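Local coordinates for putative lipoprotein GNA1162 (PDB 4HRV), which is a putative lipoprotein of Neisseria meningitidis whose molecular function is not established, probably acting at the cell envelope, at residues 33-36 with 37-40; 56-59 with 60-64; 136-139 with 140-143. The protein carries 3 engineered substitutions. One frame throughout, in Å; residues are numbered along the deposited sequence.

Contact 1. Residues 33-36 with 37-40; sequences GMLA and STAA. Engineered in segment 33-36: Met-34 (natural residue Val).
Ser-37 and Thr-38 each turn a side-chain hydroxyl back onto the carbonyl three residues earlier, and these two bonds carry the polar side of the turn. Ser-37 OG donates to Met-34 O at 2.8 Å; the hydroxyl lies in the plane of that carbonyl, with a C=O...OG angle of 131° that places it on a lone pair. Thr-38 OG1 donates to Leu-35 O at 2.9 Å, also in the carbonyl plane but nearer the line of the C=O bond, at 153°. In both residues the oxygen is held between the backbone N and the carbonyl carbon, the rotation that folds it back over the preceding turn.

Among the backbone bonds, Thr-38 N to Leu-35 O is the sound one, 3.2 Å long. It approaches from well above the carbonyl plane, so Leu-35 O is gripped twice by the same residue from two directions. Ser-37 N makes only weak bonds, to Gly-33 O and to Met-34 O, and Ala-39 N to Ala-36 O is likewise weak. The i to i-3 spacing of most of these bonds describes a tight, poorly bonded helical turn.

The van der Waals contact is slight: the Thr-38 methyl CG2, anti to the carbonyl carbon, lies 3.4 Å from Met-34 O.

Ser-37 and Thr-38 also meet Ala-148 and Met-144 on helix 139-154 of the second subunit. Within the chain, the engineered Met-34, a selenomethionine, reaches Pro-21 of strand 15-23 and Ile-90 and Val-92 of strand 86-99; Thr-38 touches Val-18 and Ile-90 on the same two strands, and Leu-35 bridges strand 15-23 and helix 52-61.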
loop_
_atom_site.group_PDB
_atom_site.type_symbol
_atom_site.label_atom_id
_atom_site.label_comp_id
_atom_site.label_asym_id
_atom_site.label_seq_id
_atom_site.Cartn_x
_atom_site.Cartn_y
_atom_site.Cartn_z
ATOM N N GLY B 33 5.987 13.124 9.833
ATOM C CA GLY B 33 4.740 12.562 10.321
ATOM C C GLY B 33 4.603 11.063 10.156
ATOM O O GLY B 33 3.596 10.477 10.549
HETATM N N MSE B 34 5.608 10.429 9.570
HETATM C CA MSE B 34 5.509 9.001 9.312
HETATM C C MSE B 34 5.460 8.169 10.599
HETATM O O MSE B 34 4.666 7.228 10.711
HETATM C CB MSE B 34 6.653 8.546 8.416
HETATM C CG MSE B 34 6.656 7.065 8.167
HETATM SE SE MSE B 34 7.942 6.592 6.789
HETATM C CE MSE B 34 6.703 5.872 5.458
ATOM N N LEU B 35 6.308 8.517 11.568
ATOM C CA LEU B 35 6.348 7.806 12.846
ATOM C C LEU B 35 4.953 7.713 13.457
ATOM O O LEU B 35 4.508 6.633 13.845
ATOM C CB LEU B 35 7.316 8.488 13.819
ATOM C CG LEU B 35 7.505 7.799 15.183
ATOM C CD1 LEU B 35 7.801 6.332 15.005
ATOM C CD2 LEU B 35 8.600 8.484 16.013
ATOM N N ALA B 36 4.265 8.852 13.526
ATOM C CA ALA B 36 2.884 8.908 14.013
ATOM C C ALA B 36 1.925 7.984 13.249
ATOM O O ALA B 36 1.027 7.375 13.836
ATOM C CB ALA B 36 2.374 10.341 13.964
ATOM N N SER B 37 2.115 7.874 11.941
ATOM C CA SER B 37 1.199 7.086 11.122
ATOM C C SER B 37 1.238 5.580 11.406
ATOM O O SER B 37 0.366 4.831 10.943
ATOM C CB SER B 37 1.458 7.339 9.634
ATOM O OG SER B 37 2.466 6.471 9.145
ATOM N N THR B 38 2.236 5.121 12.164
ATOM C CA THR B 38 2.400 3.688 12.335
ATOM C C THR B 38 1.616 3.173 13.534
ATOM O O THR B 38 1.419 1.973 13.679
ATOM C CB THR B 38 3.880 3.289 12.515
ATOM O OG1 THR B 38 4.349 3.763 13.782
ATOM C CG2 THR B 38 4.732 3.874 11.417
ATOM N N ALA B 39 1.171 4.079 14.397
ATOM C CA ALA B 39 0.513 3.662 15.632
ATOM C C ALA B 39 -0.806 2.912 15.407
ATOM O O ALA B 39 -1.002 1.832 15.956
ATOM C CB ALA B 39 0.316 4.845 16.576
ATOM N N ALA B 40 -1.706 3.471 14.606
ATOM C CA ALA B 40 -3.022 2.848 14.423
ATOM C C ALA B 40 -2.935 1.442 13.825
ATOM O O ALA B 40 -3.473 0.487 14.382
ATOM C CB ALA B 40 -3.937 3.747 13.593
#

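Contact 2. Residues 56-59 with 60-64; sequences EETF and KQNGM. Engineered in segment 60-64: Met-64 (natural residue Leu).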
loop_
_atom_site.group_PDB
_atom_site.type_symbol
_atom_site.label_atom_id
_atom_site.label_comp_id
_atom_site.label_asym_id
_atom_site.label_seq_id
_atom_site.Cartn_x
_atom_site.Cartn_y
_atom_site.Cartn_z
ATOM N N GLU B 56 10.070 10.219 20.846
ATOM C CA GLU B 56 10.916 11.326 20.404
ATOM C C GLU B 56 11.517 12.042 21.595
ATOM O O GLU B 56 12.685 12.384 21.583
ATOM C CB GLU B 56 10.131 12.333 19.548
ATOM C CG GLU B 56 9.551 11.770 18.263
ATOM C CD GLU B 56 8.707 12.799 17.510
ATOM O OE1 GLU B 56 9.001 14.011 17.623
ATOM O OE2 GLU B 56 7.743 12.404 16.823
ATOM N N GLU B 57 10.712 12.262 22.630
ATOM C CA GLU B 57 11.179 12.996 23.801
ATOM C C GLU B 57 12.219 12.213 24.596
ATOM O O GLU B 57 13.177 12.792 25.114
ATOM C CB GLU B 57 10.014 13.408 24.706
ATOM C CG GLU B 57 10.448 14.068 26.021
ATOM C CD GLU B 57 11.199 15.379 25.818
ATOM O OE1 GLU B 57 10.990 16.041 24.776
ATOM O OE2 GLU B 57 12.002 15.745 26.705
ATOM N N THR B 58 12.034 10.900 24.697
ATOM C CA THR B 58 13.021 10.075 25.398
ATOM C C THR B 58 14.372 10.088 24.691
ATOM O O THR B 58 15.411 10.157 25.336
ATOM C CB THR B 58 12.539 8.621 25.583
ATOM O OG1 THR B 58 11.455 8.614 26.515
ATOM C CG2 THR B 58 13.664 7.737 26.118
ATOM N N PHE B 59 14.365 10.014 23.365
ATOM C CA PHE B 59 15.624 10.116 22.635
ATOM C C PHE B 59 16.265 11.485 22.842
ATOM O O PHE B 59 17.469 11.588 23.034
ATOM C CB PHE B 59 15.436 9.820 21.152
ATOM C CG PHE B 59 15.348 8.357 20.846
ATOM C CD1 PHE B 59 16.442 7.529 21.069
ATOM C CD2 PHE B 59 14.176 7.805 20.365
ATOM C CE1 PHE B 59 16.371 6.178 20.800
ATOM C CE2 PHE B 59 14.097 6.454 20.096
ATOM C CZ PHE B 59 15.201 5.634 20.324
ATOM N N LYS B 60 15.450 12.531 22.810
ATOM C CA LYS B 60 15.965 13.878 23.008
ATOM C C LYS B 60 16.636 13.989 24.374
ATOM O O LYS B 60 17.731 14.532 24.494
ATOM C CB LYS B 60 14.861 14.930 22.855
ATOM C CG LYS B 60 15.277 16.317 23.335
ATOM C CD LYS B 60 14.235 17.378 23.011
ATOM C CE LYS B 60 14.782 18.785 23.267
ATOM N NZ LYS B 60 13.869 19.867 22.791
ATOM N N GLN B 61 15.987 13.460 25.404
ATOM C CA GLN B 61 16.551 13.523 26.740
ATOM C C GLN B 61 17.835 12.710 26.831
ATOM O O GLN B 61 18.704 13.000 27.648
ATOM C CB GLN B 61 15.536 13.048 27.777
ATOM C CG GLN B 61 14.322 13.945 27.870
ATOM C CD GLN B 61 13.455 13.616 29.060
ATOM O OE1 GLN B 61 13.570 12.538 29.642
ATOM N NE2 GLN B 61 12.586 14.548 29.440
ATOM N N ASN B 62 17.955 11.693 25.985
ATOM C CA ASN B 62 19.166 10.881 25.960
ATOM C C ASN B 62 20.192 11.398 24.965
ATOM O O ASN B 62 21.090 10.666 24.560
ATOM C CB ASN B 62 18.845 9.414 25.670
ATOM C CG ASN B 62 18.282 8.690 26.879
ATOM O OD1 ASN B 62 19.031 8.171 27.714
ATOM N ND2 ASN B 62 16.960 8.657 26.987
ATOM N N GLY B 63 20.056 12.662 24.574
ATOM C CA GLY B 63 21.019 13.287 23.689
ATOM C C GLY B 63 20.877 12.982 22.204
ATOM O O GLY B 63 21.698 13.429 21.412
HETATM N N MSE B 64 19.845 12.241 21.805
HETATM C CA MSE B 64 19.718 11.855 20.394
HETATM C C MSE B 64 18.474 12.394 19.693
HETATM O O MSE B 64 17.365 12.307 20.214
HETATM C CB MSE B 64 19.749 10.333 20.234
HETATM C CG MSE B 64 21.118 9.711 20.421
HETATM SE SE MSE B 64 21.245 7.920 19.634
HETATM C CE MSE B 64 23.070 7.502 20.218
#
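Asn-62 lays its side chain alongside that of Thr-58, both pointing the same way, with ND2 3.5 Å from Thr-58 CG2. The amide continues to the main chain: ND2 donates to Thr-58 O at 2.7 Å in a nearly straight bond (166°). The acceptor lies close to the plane of the Asn-62 amide, although ND2 stands above the plane of the Thr-58 carbonyl. Asn-62 N reaches the same oxygen from the opposite face, at 3.0 Å, so one residue grips Thr-58 O with two donors. Asn-62 CG lies beside the backbone N (chi1 -77°), which brings the amide back over the preceding turn.

One residue earlier along the helix, Glu-57 and Gln-61 meet at the surface. The glutamate starts with CG anti to its own N and then bends at chi2 (63°), carrying the carboxylate towards Gln-61. There OE2 receives a weak bond from NE2, 3.0 Å long, with the carboxylate and amide planes almost perpendicular. The aliphatic part of Lys-60 passes the other oxygen, CD lying 3.9 Å from Glu-57 OE1, and its ammonium group stays beyond direct contact.

The helix ends in a Schellman motif. Met-64 N donates to Phe-59 O at 2.8 Å and Gly-63 N to Lys-60 O at 3.0 Å, around Gly-63 with its positive phi. Phe-59 packs on Phe-82, Leu-78 and Ile-70 of neighbouring helices, and the engineered Met-64, a selenomethionine, lies against Asp-69 and Ile-70.

Chemically, Thr-58 O and Phe-59 O, both in the last turn of the helix, are satisfied by residues at or beyond its end, whereas the weak carboxylate-amide bond at the exposed surface probably adds little hold.

Contact 3. Residues 136-139 with 140-143; sequences NSNS and GLLG
The N-terminal cap of helix 139-154 is formed here, where the loop after strand 122-133 turns into the helix and Asn-138 occupies the N-cap position. Its carbonyl oxygen accepts the first regular helical bond, from Leu-142 N at 3.1 Å; the bond is nearly straight (168°) and the donor lies in the carbonyl plane. Ser-139 O then takes Gly-143 N at 2.7 Å, the donor tilted 28° from the plane. This i to i+4 sequence shows that the helix is regularly bonded from its first turn.

The side chain of Asn-138 has CG anti to the backbone N (chi1 -171°) and so turns in beneath the opening turn. Its terminal amide lies close to the backbone N atoms of Gly-140 and Leu-141. The orientation of that amide is probably reversed in the model; with it turned back, its oxygen would be placed to accept from one or both, the usual role of an N-cap side chain.

Leu-141 supplies the apolar half of the contact. Its branch carbon CG lies 3.7 Å from Asn-138 CG, and CD1 approaches the same carbon at 3.8 Å, so the isobutyl group runs across the flank of the amide. Leu-142 brings CB to 3.6 Å from Asn-138 O, beside the bond its own N makes.

From the strand side, Glu-132 OE2 accepts from Asn-138 N, and Leu-142 rests on Ile-130 and Glu-132. In the second subunit, Tyr-47 packs on Asn-138, Trp-124 on Leu-141 and Ile-153 on Leu-142. A polar residue whose side chain turns in beneath the first turn, with its own carbonyl opening the i to i+4 series, is the arrangement of an asparagine N-cap.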
loop_
_atom_site.group_PDB
_atom_site.type_symbol
_atom_site.label_atom_id
_atom_site.label_comp_id
_atom_site.label_asym_id
_atom_site.label_seq_id
_atom_site.Cartn_x
_atom_site.Cartn_y
_atom_site.Cartn_z
ATOM N N ASN B 136 -4.169 13.655 -10.751
ATOM C CA ASN B 136 -5.416 13.257 -10.091
ATOM C C ASN B 136 -5.227 12.487 -8.780
ATOM O O ASN B 136 -5.796 11.404 -8.607
ATOM C CB ASN B 136 -6.292 12.430 -11.041
ATOM C CG ASN B 136 -6.656 13.177 -12.316
ATOM O OD1 ASN B 136 -7.527 14.049 -12.315
ATOM N ND2 ASN B 136 -6.004 12.818 -13.420
ATOM N N SER B 137 -4.449 13.049 -7.857
ATOM C CA SER B 137 -4.164 12.392 -6.579
ATOM C C SER B 137 -5.438 11.984 -5.839
ATOM O O SER B 137 -6.443 12.693 -5.872
ATOM C CB SER B 137 -3.301 13.293 -5.691
ATOM N N ASN B 138 -5.389 10.831 -5.182
ATOM C CA ASN B 138 -6.546 10.271 -4.485
ATOM C C ASN B 138 -6.127 9.152 -3.520
ATOM O O ASN B 138 -5.865 8.018 -3.934
ATOM C CB ASN B 138 -7.575 9.754 -5.504
ATOM C CG ASN B 138 -8.896 9.349 -4.863
ATOM O OD1 ASN B 138 -9.967 9.782 -5.295
ATOM N ND2 ASN B 138 -8.828 8.511 -3.843
ATOM N N SER B 139 -6.072 9.484 -2.230
ATOM C CA SER B 139 -5.652 8.537 -1.194
ATOM C C SER B 139 -6.585 7.339 -1.089
ATOM O O SER B 139 -6.141 6.222 -0.819
ATOM C CB SER B 139 -5.555 9.238 0.165
ATOM O OG SER B 139 -5.484 8.286 1.216
ATOM N N GLY B 140 -7.880 7.578 -1.298
ATOM C CA GLY B 140 -8.872 6.519 -1.230
ATOM C C GLY B 140 -8.566 5.395 -2.202
ATOM O O GLY B 140 -8.492 4.232 -1.812
ATOM N N LEU B 141 -8.383 5.749 -3.473
ATOM C CA LEU B 141 -8.068 4.772 -4.506
ATOM C C LEU B 141 -6.693 4.132 -4.324
ATOM O O LEU B 141 -6.539 2.943 -4.552
ATOM C CB LEU B 141 -8.180 5.414 -5.900
ATOM C CG LEU B 141 -9.580 5.945 -6.205
ATOM C CD1 LEU B 141 -9.632 6.686 -7.536
ATOM C CD2 LEU B 141 -10.595 4.800 -6.189
ATOM N N LEU B 142 -5.687 4.919 -3.943
ATOM C CA LEU B 142 -4.362 4.360 -3.685
ATOM C C LEU B 142 -4.443 3.394 -2.519
ATOM O O LEU B 142 -3.819 2.336 -2.528
ATOM C CB LEU B 142 -3.349 5.455 -3.352
ATOM C CG LEU B 142 -2.086 5.556 -4.218
ATOM C CD1 LEU B 142 -0.943 6.158 -3.402
ATOM C CD2 LEU B 142 -1.683 4.219 -4.789
ATOM N N GLY B 143 -5.239 3.765 -1.524
ATOM C CA GLY B 143 -5.504 2.900 -0.392
ATOM C C GLY B 143 -6.087 1.567 -0.808
ATOM O O GLY B 143 -5.605 0.510 -0.377
#

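From the N terminus, the three contacts follow one another in series, none nesting inside or crossing another, and each closes only a local turn. Contact 1 forms the turn that leads into helix 39-44, beside strands 15-23 and 86-99. Contact 2 ends helix 52-61 before the chain moves on to helix 67-72. Contact 3 begins helix 139-154 after the last strand of the sheet. Contacts 1 and 2 touch where Leu-35 CD2 lies 4.1 Å from Glu-56 OE2. Contacts 2 and 3, with centres about 36 Å apart, lie on opposite sides of the chain's centre. Contacts 1 and 3 both meet the second subunit.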